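Dihydrocoumarin hydrolase, AncDHCH1 (Pseudomonas sp., PDB 6C2C) probably hydrolyses the lactone dihydrocoumarin with a pair of zinc ions, as a reconstructed ancestor on the path to the organophosphate-degrading methyl-parathion hydrolase. Local coordinates at residues R21-G25 with D26-T30; N46-P49 with A50-Q53; L73-G77 with S78-L82; G89-G92 with P93-K97; L152-A155 with N156-K159. One frame throughout, in Å; residues are numbered along the deposited sequence.

All five contacts are local and follow one another along the chain; none nests in or crosses another. Interaction 1 closes the hairpin of strands 19-24 and 27-39, at one edge of the six-stranded sheet. Interaction 2 starts helix 49-58, on the opposite side of the chain's centre. Interaction 3 closes the next hairpin, strands 65-75 and 80-83, and its Leu73 and Asn75 pair with Thr30 and Glu28 of interaction 1, so the two hairpins form four adjoining strands. Interaction 4 bends the loop ahead of helix 98-104, and interaction 5 opens the short helix 154-159, about 24 Å from interaction 4 between centres.

Interaction 1 of 5, residues R21-G25 with D26-T30; sequences RMMLG and DFEVT
A tight beta hairpin joins Met22 and Leu24 to Val29 and Phe27 at the edge of the six-stranded sheet, where strand 19-24 turns back into strand 27-39. The backbones pair antiparallel: Met22 with Val29 and Leu24 with Phe27 are hydrogen-bonded pairs, the Leu24 N to Phe27 O bond measuring 2.8 Å. A type II' turn from Leu24 to Phe27 reverses the chain, with Gly25 at the positive phi (61°) that favours glycine. On the face of Arg21, Met23, Glu28 and Thr30, the arginine chain bends at chi2 (80°) and chi3 (74°), bringing its guanidinium back over the neighbouring strand. Its NH1 gives a hydrogen to Thr30 OG1 at 3.0 Å, with OG1 at the guanidinium edge, and another to the carbonyl of Ala105. Glu28 OE2 lies over one guanidinium face, 3.9 Å from Arg21 NE, a long salt bridge of charges alone; the other carboxylate oxygen, OE1, bonds to Tyr107. Met23 folds over the strand until its CE lies 3.2 Å from Phe27 O. The other face is apolar, with Leu24 CB 4.0 Å from Val29 CG2. Leu24, Phe27 and Val29 pack against strands 210-216 and 219-223 of the second sheet, while Glu28 and Thr30 continue the first sheet by backbone bonds to strand 65-75.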
loop_
_atom_site.group_PDB
_atom_site.type_symbol
_atom_site.label_atom_id
_atom_site.label_comp_id
_atom_site.label_asym_id
_atom_site.label_seq_id
_atom_site.Cartn_x
_atom_site.Cartn_y
_atom_site.Cartn_z
ATOM N N ARG A 21 7.654 9.546 9.935
ATOM C CA ARG A 21 8.577 8.708 10.698
ATOM C C ARG A 21 7.924 8.173 11.962
ATOM O O ARG A 21 7.292 8.926 12.710
ATOM C CB ARG A 21 9.785 9.557 11.107
ATOM C CG ARG A 21 11.046 8.719 11.334
ATOM C CD ARG A 21 11.690 8.407 9.954
ATOM N NE ARG A 21 12.322 9.652 9.494
ATOM C CZ ARG A 21 12.925 9.790 8.323
ATOM N NH1 ARG A 21 13.005 8.771 7.471
ATOM N NH2 ARG A 21 13.476 10.968 8.028
ATOM N N MET A 22 8.179 6.897 12.262
ATOM C CA MET A 22 7.646 6.271 13.468
ATOM C C MET A 22 8.659 5.239 13.944
ATOM O O MET A 22 9.047 4.389 13.150
ATOM C CB MET A 22 6.277 5.614 13.173
ATOM C CG MET A 22 5.563 5.114 14.411
ATOM S SD MET A 22 4.137 4.127 13.973
ATOM C CE MET A 22 4.914 2.625 13.426
ATOM N N MET A 23 9.057 5.272 15.213
ATOM C CA MET A 23 9.878 4.195 15.739
ATOM C C MET A 23 9.026 3.009 16.134
ATOM O O MET A 23 7.863 3.154 16.567
ATOM C CB MET A 23 10.724 4.660 16.939
ATOM C CG MET A 23 11.752 5.698 16.577
ATOM S SD MET A 23 12.953 5.147 15.359
ATOM C CE MET A 23 13.696 3.708 16.147
ATOM N N LEU A 24 9.594 1.813 15.913
ATOM C CA LEU A 24 8.936 0.541 16.249
ATOM C C LEU A 24 10.016 -0.301 16.929
ATOM O O LEU A 24 10.802 -0.984 16.256
ATOM C CB LEU A 24 8.369 -0.123 14.979
ATOM C CG LEU A 24 7.614 -1.414 15.331
ATOM C CD1 LEU A 24 6.143 -1.087 15.674
ATOM C CD2 LEU A 24 7.596 -2.388 14.141
ATOM N N GLY A 25 10.110 -0.203 18.269
ATOM C CA GLY A 25 11.241 -0.835 18.940
ATOM C C GLY A 25 12.533 -0.228 18.430
ATOM O O GLY A 25 12.698 1.007 18.367
ATOM N N ASP A 26 13.438 -1.097 18.031
ATOM C CA ASP A 26 14.721 -0.679 17.476
ATOM C C ASP A 26 14.612 -0.275 15.998
ATOM O O ASP A 26 15.607 0.207 15.411
ATOM C CB ASP A 26 15.732 -1.822 17.589
ATOM C CG ASP A 26 16.089 -2.160 19.030
ATOM O OD1 ASP A 26 15.984 -1.286 19.911
ATOM O OD2 ASP A 26 16.426 -3.328 19.253
ATOM N N PHE A 27 13.469 -0.538 15.356
ATOM C CA PHE A 27 13.353 -0.280 13.926
ATOM C C PHE A 27 12.805 1.120 13.697
ATOM O O PHE A 27 12.005 1.633 14.479
ATOM C CB PHE A 27 12.411 -1.294 13.216
ATOM C CG PHE A 27 12.830 -2.754 13.298
ATOM C CD1 PHE A 27 14.090 -3.137 13.732
ATOM C CD2 PHE A 27 11.967 -3.710 12.847
ATOM C CE1 PHE A 27 14.447 -4.454 13.764
ATOM C CE2 PHE A 27 12.300 -5.078 12.862
ATOM C CZ PHE A 27 13.531 -5.444 13.323
ATOM N N GLU A 28 13.271 1.749 12.628
ATOM C CA GLU A 28 12.711 3.000 12.138
ATOM C C GLU A 28 11.766 2.712 10.962
ATOM O O GLU A 28 12.190 2.140 9.958
ATOM C CB GLU A 28 13.814 3.908 11.643
ATOM C CG GLU A 28 13.289 5.235 11.066
ATOM C CD GLU A 28 14.330 5.764 10.074
ATOM O OE1 GLU A 28 14.620 5.100 9.075
ATOM O OE2 GLU A 28 14.911 6.821 10.318
ATOM N N VAL A 29 10.496 3.069 11.115
ATOM C CA VAL A 29 9.489 2.945 10.046
ATOM C C VAL A 29 9.309 4.327 9.428
ATOM O O VAL A 29 9.229 5.342 10.153
ATOM C CB VAL A 29 8.159 2.412 10.599
ATOM C CG1 VAL A 29 7.127 2.388 9.449
ATOM C CG2 VAL A 29 8.362 1.052 11.180
ATOM N N THR A 30 9.306 4.393 8.096
ATOM C CA THR A 30 8.937 5.627 7.386
ATOM C C THR A 30 7.776 5.278 6.456
ATOM O O THR A 30 7.975 4.585 5.451
ATOM C CB THR A 30 10.108 6.247 6.604
ATOM O OG1 THR A 30 11.293 6.343 7.413
ATOM C CG2 THR A 30 9.709 7.642 6.058
#

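Interaction 2 of 5, residues N46-P49 with A50-Q53; sequences NQPP and AKTQ
Gln47 lays its side-chain amide over the CB of Lys51 and reaches on to Thr52, bridging the start of helix 49-58, for which Pro48 is the N-cap residue. With chi1 at 73° its CG sits between the backbone N and the carbonyl carbon, and from there the chain runs extended toward the first helical turn. NE2 gives Thr52 OG1 a nearly straight hydrogen bond of 2.9 Å (170° at the hydrogen), and the oxygen lies in the plane of the amide. That bond fixes the rotation of the amide, whose CD stands 3.8 Å from Lys51 CB. The glutamine and lysine chains cross at about a right angle, and a water links their polar ends, donating to Gln47 OE1 and accepting from Lys51 NZ. A second water donates to Gln47 O and comes unusually close to Thr52 OG1, a contact whose direction is unclear. The backbone bonds of the opening turn are uneven. Pro48 O takes weak bonds from Lys51 N and Thr52 N, whereas Gln53 N to Pro49 O is short at 2.7 Å. Pro49, the first helical residue, suits this place, since an N-H there would have no carbonyl of a preceding turn to meet. Beyond the segments, Asn46 ties the preceding loop to Thr241, and Gln47 touches Val240. At the far side of the turn Gln53 folds back with CD 3.4 Å from Pro49 O, and its NE2 stands 3.9 Å from Pro49 CB.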
loop_
_atom_site.group_PDB
_atom_site.type_symbol
_atom_site.label_atom_id
_atom_site.label_comp_id
_atom_site.label_asym_id
_atom_site.label_seq_id
_atom_site.Cartn_x
_atom_site.Cartn_y
_atom_site.Cartn_z
ATOM N N ASN A 46 -18.827 -3.548 -3.934
ATOM C CA ASN A 46 -19.796 -4.584 -4.340
ATOM C C ASN A 46 -21.022 -4.533 -3.436
ATOM O O ASN A 46 -21.319 -5.436 -2.645
ATOM C CB ASN A 46 -19.141 -5.965 -4.318
ATOM C CG ASN A 46 -18.215 -6.181 -5.491
ATOM O OD1 ASN A 46 -18.442 -5.696 -6.587
ATOM N ND2 ASN A 46 -17.131 -6.916 -5.250
ATOM N N GLN A 47 -21.665 -3.372 -3.489
ATOM C CA GLN A 47 -22.939 -3.143 -2.820
ATOM C C GLN A 47 -23.606 -1.962 -3.510
ATOM O O GLN A 47 -23.009 -1.304 -4.359
ATOM C CB GLN A 47 -22.732 -2.884 -1.315
ATOM C CG GLN A 47 -22.125 -1.492 -1.058
ATOM C CD GLN A 47 -22.071 -1.197 0.423
ATOM O OE1 GLN A 47 -22.473 -2.022 1.259
ATOM N NE2 GLN A 47 -21.554 -0.010 0.771
ATOM N N PRO A 48 -24.890 -1.727 -3.249
ATOM C CA PRO A 48 -25.599 -0.677 -3.989
ATOM C C PRO A 48 -25.012 0.687 -3.674
ATOM O O PRO A 48 -24.661 0.939 -2.509
ATOM C CB PRO A 48 -27.050 -0.800 -3.496
ATOM C CG PRO A 48 -27.160 -2.184 -2.873
ATOM C CD PRO A 48 -25.749 -2.485 -2.330
ATOM N N PRO A 49 -24.834 1.541 -4.697
ATOM C CA PRO A 49 -24.296 2.904 -4.486
ATOM C C PRO A 49 -24.935 3.672 -3.348
ATOM O O PRO A 49 -24.229 4.392 -2.623
ATOM C CB PRO A 49 -24.545 3.595 -5.835
ATOM C CG PRO A 49 -24.581 2.516 -6.802
ATOM C CD PRO A 49 -25.070 1.282 -6.125
ATOM N N ALA A 50 -26.247 3.536 -3.145
ATOM C CA ALA A 50 -26.886 4.277 -2.064
ATOM C C ALA A 50 -26.327 3.910 -0.690
ATOM O O ALA A 50 -26.211 4.785 0.188
ATOM C CB ALA A 50 -28.401 4.043 -2.095
ATOM N N LYS A 51 -25.997 2.625 -0.462
ATOM C CA LYS A 51 -25.419 2.244 0.826
ATOM C C LYS A 51 -24.030 2.848 0.983
ATOM O O LYS A 51 -23.656 3.294 2.078
ATOM C CB LYS A 51 -25.326 0.728 0.958
ATOM C CG LYS A 51 -26.649 0.077 1.245
ATOM C CD LYS A 51 -26.452 -1.276 1.855
ATOM C CE LYS A 51 -25.920 -1.131 3.257
ATOM N NZ LYS A 51 -25.688 -2.470 3.862
ATOM N N THR A 52 -23.249 2.824 -0.098
ATOM C CA THR A 52 -21.935 3.448 -0.067
ATOM C C THR A 52 -22.064 4.941 0.166
ATOM O O THR A 52 -21.352 5.517 0.998
ATOM C CB THR A 52 -21.213 3.167 -1.389
ATOM O OG1 THR A 52 -20.915 1.770 -1.441
ATOM C CG2 THR A 52 -19.910 4.025 -1.515
ATOM N N GLN A 53 -22.990 5.580 -0.564
ATOM C CA GLN A 53 -23.188 7.021 -0.405
ATOM C C GLN A 53 -23.551 7.354 1.027
ATOM O O GLN A 53 -22.968 8.257 1.647
ATOM C CB GLN A 53 -24.304 7.490 -1.344
ATOM C CG GLN A 53 -23.819 7.853 -2.756
ATOM C CD GLN A 53 -24.781 7.496 -3.913
ATOM O OE1 GLN A 53 -26.014 7.285 -3.739
ATOM N NE2 GLN A 53 -24.193 7.374 -5.113
HETATM O O HOH W 1 -21.327 0.893 -3.797
HETATM O O HOH W 2 -22.931 -2.207 3.980
#

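Interaction 3 of 5, residues L73-G77 with S78-L82; sequences LVNTG and SKLVL
Thr76 OG1 is gripped at the tip of the hairpin by the backbone N-H groups of Ser78 and Lys79, both weak bonds, and by a water. The shorter of the two, from Lys79 N to Thr76 OG1, is 3.0 Å long but bent, at 129°. The water, 2.8 Å from Thr76 OG1, also reaches Ser78 OG and so spans the two hydroxyls on the open side of the turn. A chi1 of 70° puts the threonine oxygen between its own backbone N and carbonyl carbon, facing the amides of the returning chain. Within the outgoing limb, Asn75 OD1 accepts from Gly77 N, two residues on, at 2.9 Å in the carbonyl plane, an Asx turn; Asn75 ND2 is held by Tyr107. Gly77 has backbone angles that call for glycine, since a side chain would jam against the preceding carbonyl. Below the tip, Thr76 N bonds to Lys79 O, and Val74 and Val81 form a hydrogen-bonded antiparallel pair. On one face of the sheet Leu80 CD1 slots between two neighbours of the other strand, 3.8 Å from Leu73 CG and 3.7 Å from Asn75 CB. Leu73 CD1 in turn lies against Leu82 CB. On the other face Val74 CB lies 3.6 Å from Val81 CG2 in one of two Val81 conformers, a less certain touch. Strand 65-75 joins strand 27-39 on one side, and strand 80-83 joins strand 114-116 on the other. It is a beta hairpin within one of the two mixed sheets that make up the alpha-beta/beta-alpha sandwich of the metallo-beta-lactamase fold.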
loop_
_atom_site.group_PDB
_atom_site.type_symbol
_atom_site.label_atom_id
_atom_site.label_comp_id
_atom_site.label_asym_id
_atom_site.label_seq_id
_atom_site.Cartn_x
_atom_site.Cartn_y
_atom_site.Cartn_z
ATOM N N LEU A 73 8.798 2.013 4.533
ATOM C CA LEU A 73 10.234 1.734 4.599
ATOM C C LEU A 73 10.531 1.291 6.017
ATOM O O LEU A 73 10.026 1.893 6.983
ATOM C CB LEU A 73 11.008 3.018 4.278
ATOM C CG LEU A 73 12.477 2.919 4.093
ATOM C CD1 LEU A 73 12.825 2.205 2.785
ATOM C CD2 LEU A 73 13.039 4.346 4.064
ATOM N N VAL A 74 11.384 0.263 6.172
ATOM C CA VAL A 74 11.765 -0.220 7.505
ATOM C C VAL A 74 13.287 -0.347 7.573
ATOM O O VAL A 74 13.903 -1.102 6.793
ATOM C CB VAL A 74 11.121 -1.581 7.843
ATOM C CG1 VAL A 74 11.451 -1.938 9.289
ATOM C CG2 VAL A 74 9.586 -1.550 7.654
ATOM N N ASN A 75 13.892 0.370 8.499
ATOM C CA ASN A 75 15.338 0.302 8.702
ATOM C C ASN A 75 15.517 -0.507 9.982
ATOM O O ASN A 75 15.221 0.002 11.084
ATOM C CB ASN A 75 15.926 1.699 8.788
ATOM C CG ASN A 75 17.456 1.672 8.871
ATOM O OD1 ASN A 75 18.018 0.745 9.473
ATOM N ND2 ASN A 75 18.106 2.735 8.394
ATOM N N THR A 76 15.967 -1.763 9.831
ATOM C CA THR A 76 16.102 -2.712 10.935
ATOM C C THR A 76 17.467 -2.613 11.555
ATOM O O THR A 76 17.716 -3.332 12.529
ATOM C CB THR A 76 15.900 -4.161 10.510
ATOM O OG1 THR A 76 17.005 -4.590 9.695
ATOM C CG2 THR A 76 14.610 -4.318 9.720
ATOM N N GLY A 77 18.294 -1.725 11.056
ATOM C CA GLY A 77 19.725 -1.700 11.450
ATOM C C GLY A 77 20.618 -2.558 10.597
ATOM O O GLY A 77 21.624 -2.073 10.100
ATOM N N SER A 78 20.249 -3.802 10.361
ATOM C CA SER A 78 21.037 -4.646 9.469
ATOM C C SER A 78 20.545 -4.584 8.032
ATOM O O SER A 78 21.309 -4.935 7.131
ATOM C CB SER A 78 21.031 -6.093 9.967
ATOM O OG SER A 78 19.746 -6.608 10.052
ATOM N N LYS A 79 19.313 -4.103 7.792
ATOM C CA LYS A 79 18.694 -4.125 6.472
ATOM C C LYS A 79 17.856 -2.864 6.301
ATOM O O LYS A 79 17.257 -2.377 7.259
ATOM C CB LYS A 79 17.731 -5.335 6.300
ATOM C CG LYS A 79 18.386 -6.689 6.396
ATOM C CD LYS A 79 19.217 -6.993 5.127
ATOM C CE LYS A 79 19.588 -8.452 5.274
ATOM N NZ LYS A 79 20.550 -8.867 4.258
ATOM N N LEU A 80 17.855 -2.300 5.107
ATOM C CA LEU A 80 16.841 -1.305 4.733
ATOM C C LEU A 80 15.867 -1.987 3.773
ATOM O O LEU A 80 16.254 -2.408 2.676
ATOM C CB LEU A 80 17.473 -0.085 4.074
ATOM C CG LEU A 80 16.516 1.074 3.792
ATOM C CD1 LEU A 80 15.887 1.690 5.096
ATOM C CD2 LEU A 80 17.235 2.181 2.971
ATOM N N VAL A 81 14.597 -2.088 4.173
ATOM C CA VAL A 81 13.622 -2.804 3.368
ATOM C C VAL A 81 12.437 -1.908 3.096
ATOM O O VAL A 81 12.048 -1.073 3.910
ATOM C CB VAL A 81 13.181 -4.108 4.042
ATOM C CG1 VAL A 81 14.427 -4.985 4.300
ATOM C CG2 VAL A 81 12.491 -3.789 5.322
ATOM N N LEU A 82 11.905 -2.052 1.905
ATOM C CA LEU A 82 10.796 -1.213 1.455
ATOM C C LEU A 82 9.634 -2.141 1.137
ATOM O O LEU A 82 9.795 -3.088 0.340
ATOM C CB LEU A 82 11.200 -0.408 0.241
ATOM C CG LEU A 82 10.078 0.376 -0.448
ATOM C CD1 LEU A 82 9.447 1.382 0.509
ATOM C CD2 LEU A 82 10.583 1.087 -1.712
HETATM O O HOH W 3 16.832 -7.347 9.874
#

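Interaction 4 of 5, residues G89-G92 with P93-K97; sequences GLFG and PTLGK
Phe91 and Leu95 make the apolar part of this contact, lying side by side and pointing the same way across the bend of the loop before helix 98-104. Leu95 CD1 does the touching, 4.0 Å from Phe91 CB and at the edge of the aromatic ring, near its plane. The leucine chi1 of -68° sets CG beside its own backbone N, and the methyl then reaches back toward Phe91 O, 3.8 Å away. Buried Leu95 also packs on Asp34 and Val37 of strand 27-39, while a bound di(hydroxyethyl)ether lies about 4 Å from the phenylalanine side chain. The backbone part is a type I turn from Gly92 to Leu95, in which Pro93 follows a glycine whose positive phi (100°) calls for that residue. Water makes the polar link between the segments: it donates to Phe91 O at 3.0 Å and accepts from Thr94 N at 2.9 Å, bridging the two limbs of the bend. Thr94 OG1 bonds to Thr36 O of strand 27-39. Farther on, Lys97 curls back so that NZ gives a hydrogen to Leu95 O at 2.9 Å, approaching from above the carbonyl plane. The chemistry is that of a surface turn set by glycine and proline: with one apolar touch and a bridging water between its halves, the loop probably owes much of its fixing to bonds and packing on strand 27-39.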
loop_
_atom_site.group_PDB
_atom_site.type_symbol
_atom_site.label_atom_id
_atom_site.label_comp_id
_atom_site.label_asym_id
_atom_site.label_seq_id
_atom_site.Cartn_x
_atom_site.Cartn_y
_atom_site.Cartn_z
ATOM N N GLY A 89 4.361 5.889 -13.046
ATOM C CA GLY A 89 3.317 6.484 -13.878
ATOM C C GLY A 89 2.267 5.520 -14.420
ATOM O O GLY A 89 1.584 5.828 -15.402
ATOM N N LEU A 90 2.057 4.389 -13.767
ATOM C CA LEU A 90 1.144 3.391 -14.312
ATOM C C LEU A 90 -0.313 3.710 -14.060
ATOM O O LEU A 90 -1.198 3.073 -14.665
ATOM C CB LEU A 90 1.449 1.983 -13.709
ATOM C CG LEU A 90 2.841 1.419 -14.035
ATOM C CD1 LEU A 90 3.017 0.041 -13.411
ATOM C CD2 LEU A 90 3.036 1.418 -15.580
ATOM N N PHE A 91 -0.603 4.630 -13.149
ATOM C CA PHE A 91 -1.988 4.839 -12.769
ATOM C C PHE A 91 -2.254 6.329 -12.701
ATOM O O PHE A 91 -2.872 6.820 -11.751
ATOM C CB PHE A 91 -2.307 4.121 -11.447
ATOM C CG PHE A 91 -3.747 3.716 -11.310
ATOM C CD1 PHE A 91 -4.288 2.707 -12.098
ATOM C CD2 PHE A 91 -4.593 4.395 -10.424
ATOM C CE1 PHE A 91 -5.639 2.379 -11.977
ATOM C CE2 PHE A 91 -5.933 4.074 -10.286
ATOM C CZ PHE A 91 -6.467 3.054 -11.057
ATOM N N GLY A 92 -1.738 7.077 -13.683
ATOM C CA GLY A 92 -2.107 8.465 -13.867
ATOM C C GLY A 92 -1.097 9.442 -13.320
ATOM O O GLY A 92 -0.171 9.059 -12.594
ATOM N N PRO A 93 -1.303 10.743 -13.570
ATOM C CA PRO A 93 -0.306 11.739 -13.179
ATOM C C PRO A 93 -0.302 12.131 -11.707
ATOM O O PRO A 93 0.636 12.813 -11.317
ATOM C CB PRO A 93 -0.670 12.966 -14.064
ATOM C CG PRO A 93 -2.075 12.822 -14.300
ATOM C CD PRO A 93 -2.419 11.341 -14.312
ATOM N N THR A 94 -1.274 11.690 -10.863
ATOM C CA THR A 94 -1.302 12.080 -9.460
ATOM C C THR A 94 -0.511 11.140 -8.561
ATOM O O THR A 94 -0.393 11.408 -7.372
ATOM C CB THR A 94 -2.743 12.190 -8.952
ATOM O OG1 THR A 94 -3.374 10.899 -8.856
ATOM C CG2 THR A 94 -3.526 13.117 -9.906
ATOM N N LEU A 95 0.018 10.055 -9.103
ATOM C CA LEU A 95 0.787 9.117 -8.283
ATOM C C LEU A 95 2.229 9.170 -8.734
ATOM O O LEU A 95 2.644 10.098 -9.465
ATOM C CB LEU A 95 0.176 7.737 -8.448
ATOM C CG LEU A 95 -1.206 7.661 -7.822
ATOM C CD1 LEU A 95 -1.828 6.223 -8.136
ATOM C CD2 LEU A 95 -1.208 7.916 -6.298
ATOM N N GLY A 96 3.020 8.208 -8.300
ATOM C CA GLY A 96 4.434 8.252 -8.605
ATOM C C GLY A 96 5.255 9.195 -7.749
ATOM O O GLY A 96 6.405 9.506 -8.113
ATOM N N LYS A 97 4.737 9.643 -6.605
ATOM C CA LYS A 97 5.497 10.564 -5.769
ATOM C C LYS A 97 6.458 9.861 -4.830
ATOM O O LYS A 97 7.224 10.533 -4.119
ATOM C CB LYS A 97 4.550 11.451 -4.948
ATOM C CG LYS A 97 3.432 12.089 -5.687
ATOM C CD LYS A 97 3.719 12.392 -7.135
ATOM C CE LYS A 97 2.746 13.430 -7.666
ATOM N NZ LYS A 97 2.309 12.994 -9.014
HETATM O O HOH W 4 -3.379 9.695 -11.249
#

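Interaction 5 of 5, residues L152-A155 with N156-K159; sequences LSQA and NLDK
Gln154 reaches along the outside of the short helix 154-159 to Asp158, one turn on, while the backbone beneath forms the compact part of the contact. Ser153 is the N-cap residue, though its hydroxyl makes no capping bond and turns instead to Asp149 O in the preceding helix. Its carbonyl takes a weak bond from Asn156 N and a straighter one from Leu157 N at 3.3 Å. Asp158 N to Gln154 O (2.9 Å) and Lys159 N to Ala155 O (3.0 Å) carry on the helical pattern. On the inner side Asn156 ND2 bonds to Phe150 O and lies 3.7 Å from Ser153 CB, stitching the new helix to the end of helix 145-151. Asn156 and Leu157 both rest on Phe168 of helix 162-180. The outer side is polar and more open to solvent. There the Gln154 chain bends at chi2 (66°), swinging its amide over the turn so that Gln154 NE2 donates to Asp158 OD2 at 3.0 Å, almost straight at 176°. The acceptor lies in the amide plane, but the N-H comes down from above the carboxylate plane, the two groups being turned 55° apart. Leu157 CD2 packs beside the amide, 3.7 Å from Gln154 NE2. Asp158 was modelled in two conformers, so this side-chain bond probably describes one of two states. The chemistry implies a helix start held by backbone bonds and its inner packing, with the exposed amide-carboxylate link a supplement that may exist in only one Asp158 conformer.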
loop_
_atom_site.group_PDB
_atom_site.type_symbol
_atom_site.label_atom_id
_atom_site.label_comp_id
_atom_site.label_asym_id
_atom_site.label_seq_id
_atom_site.Cartn_x
_atom_site.Cartn_y
_atom_site.Cartn_z
ATOM N N LEU A 152 2.724 -12.395 -13.992
ATOM C CA LEU A 152 3.869 -12.364 -14.887
ATOM C C LEU A 152 3.799 -13.512 -15.893
ATOM O O LEU A 152 4.823 -13.890 -16.438
ATOM C CB LEU A 152 5.179 -12.408 -14.110
ATOM C CG LEU A 152 5.243 -11.434 -12.916
ATOM C CD1 LEU A 152 6.543 -11.681 -12.207
ATOM C CD2 LEU A 152 5.153 -9.976 -13.374
ATOM N N SER A 153 2.591 -14.009 -16.198
ATOM C CA SER A 153 2.419 -15.055 -17.212
ATOM C C SER A 153 1.720 -14.488 -18.451
ATOM O O SER A 153 0.668 -13.851 -18.364
ATOM C CB SER A 153 1.696 -16.250 -16.606
ATOM O OG SER A 153 2.675 -17.015 -15.839
ATOM N N GLN A 154 2.367 -14.655 -19.610
ATOM C CA GLN A 154 1.810 -14.172 -20.875
ATOM C C GLN A 154 0.402 -14.718 -21.136
ATOM O O GLN A 154 -0.464 -13.994 -21.661
ATOM C CB GLN A 154 2.758 -14.582 -22.013
ATOM C CG GLN A 154 2.311 -14.083 -23.404
ATOM C CD GLN A 154 2.376 -12.609 -23.473
ATOM O OE1 GLN A 154 3.344 -12.018 -22.944
ATOM N NE2 GLN A 154 1.343 -11.952 -24.068
ATOM N N ALA A 155 0.156 -15.984 -20.794
ATOM C CA ALA A 155 -1.167 -16.554 -21.058
ATOM C C ALA A 155 -2.252 -15.785 -20.326
ATOM O O ALA A 155 -3.337 -15.561 -20.866
ATOM C CB ALA A 155 -1.224 -18.032 -20.632
ATOM N N ASN A 156 -1.985 -15.365 -19.079
ATOM C CA ASN A 156 -3.036 -14.679 -18.337
ATOM C C ASN A 156 -3.267 -13.281 -18.897
ATOM O O ASN A 156 -4.406 -12.817 -18.932
ATOM C CB ASN A 156 -2.683 -14.607 -16.856
ATOM C CG ASN A 156 -2.644 -15.973 -16.215
ATOM O OD1 ASN A 156 -3.451 -16.843 -16.591
ATOM N ND2 ASN A 156 -1.731 -16.199 -15.268
ATOM N N LEU A 157 -2.194 -12.589 -19.327
ATOM C CA LEU A 157 -2.389 -11.335 -20.053
ATOM C C LEU A 157 -3.281 -11.574 -21.278
ATOM O O LEU A 157 -4.276 -10.870 -21.502
ATOM C CB LEU A 157 -1.015 -10.749 -20.464
ATOM C CG LEU A 157 -0.920 -9.649 -21.509
ATOM C CD1 LEU A 157 -1.738 -8.485 -21.144
ATOM C CD2 LEU A 157 0.558 -9.234 -21.665
ATOM N N ASP A 158 -2.978 -12.625 -22.036
ATOM C CA ASP A 158 -3.722 -12.702 -23.275
ATOM C C ASP A 158 -5.174 -13.118 -23.034
ATOM O O ASP A 158 -6.018 -12.707 -23.838
ATOM C CB ASP A 158 -3.008 -13.618 -24.262
ATOM C CG ASP A 158 -1.856 -12.924 -24.991
ATOM O OD1 ASP A 158 -1.919 -11.696 -25.320
ATOM O OD2 ASP A 158 -0.871 -13.632 -25.267
ATOM N N LYS A 159 -5.491 -13.840 -21.947
ATOM C CA LYS A 159 -6.881 -14.146 -21.596
ATOM C C LYS A 159 -7.618 -12.986 -20.943
ATOM O O LYS A 159 -8.845 -13.000 -20.891
ATOM C CB LYS A 159 -6.961 -15.345 -20.627
ATOM C CG LYS A 159 -6.631 -16.664 -21.330
ATOM C CD LYS A 159 -6.159 -17.780 -20.374
ATOM C CE LYS A 159 -7.278 -18.363 -19.560
ATOM N NZ LYS A 159 -6.757 -19.594 -18.924
#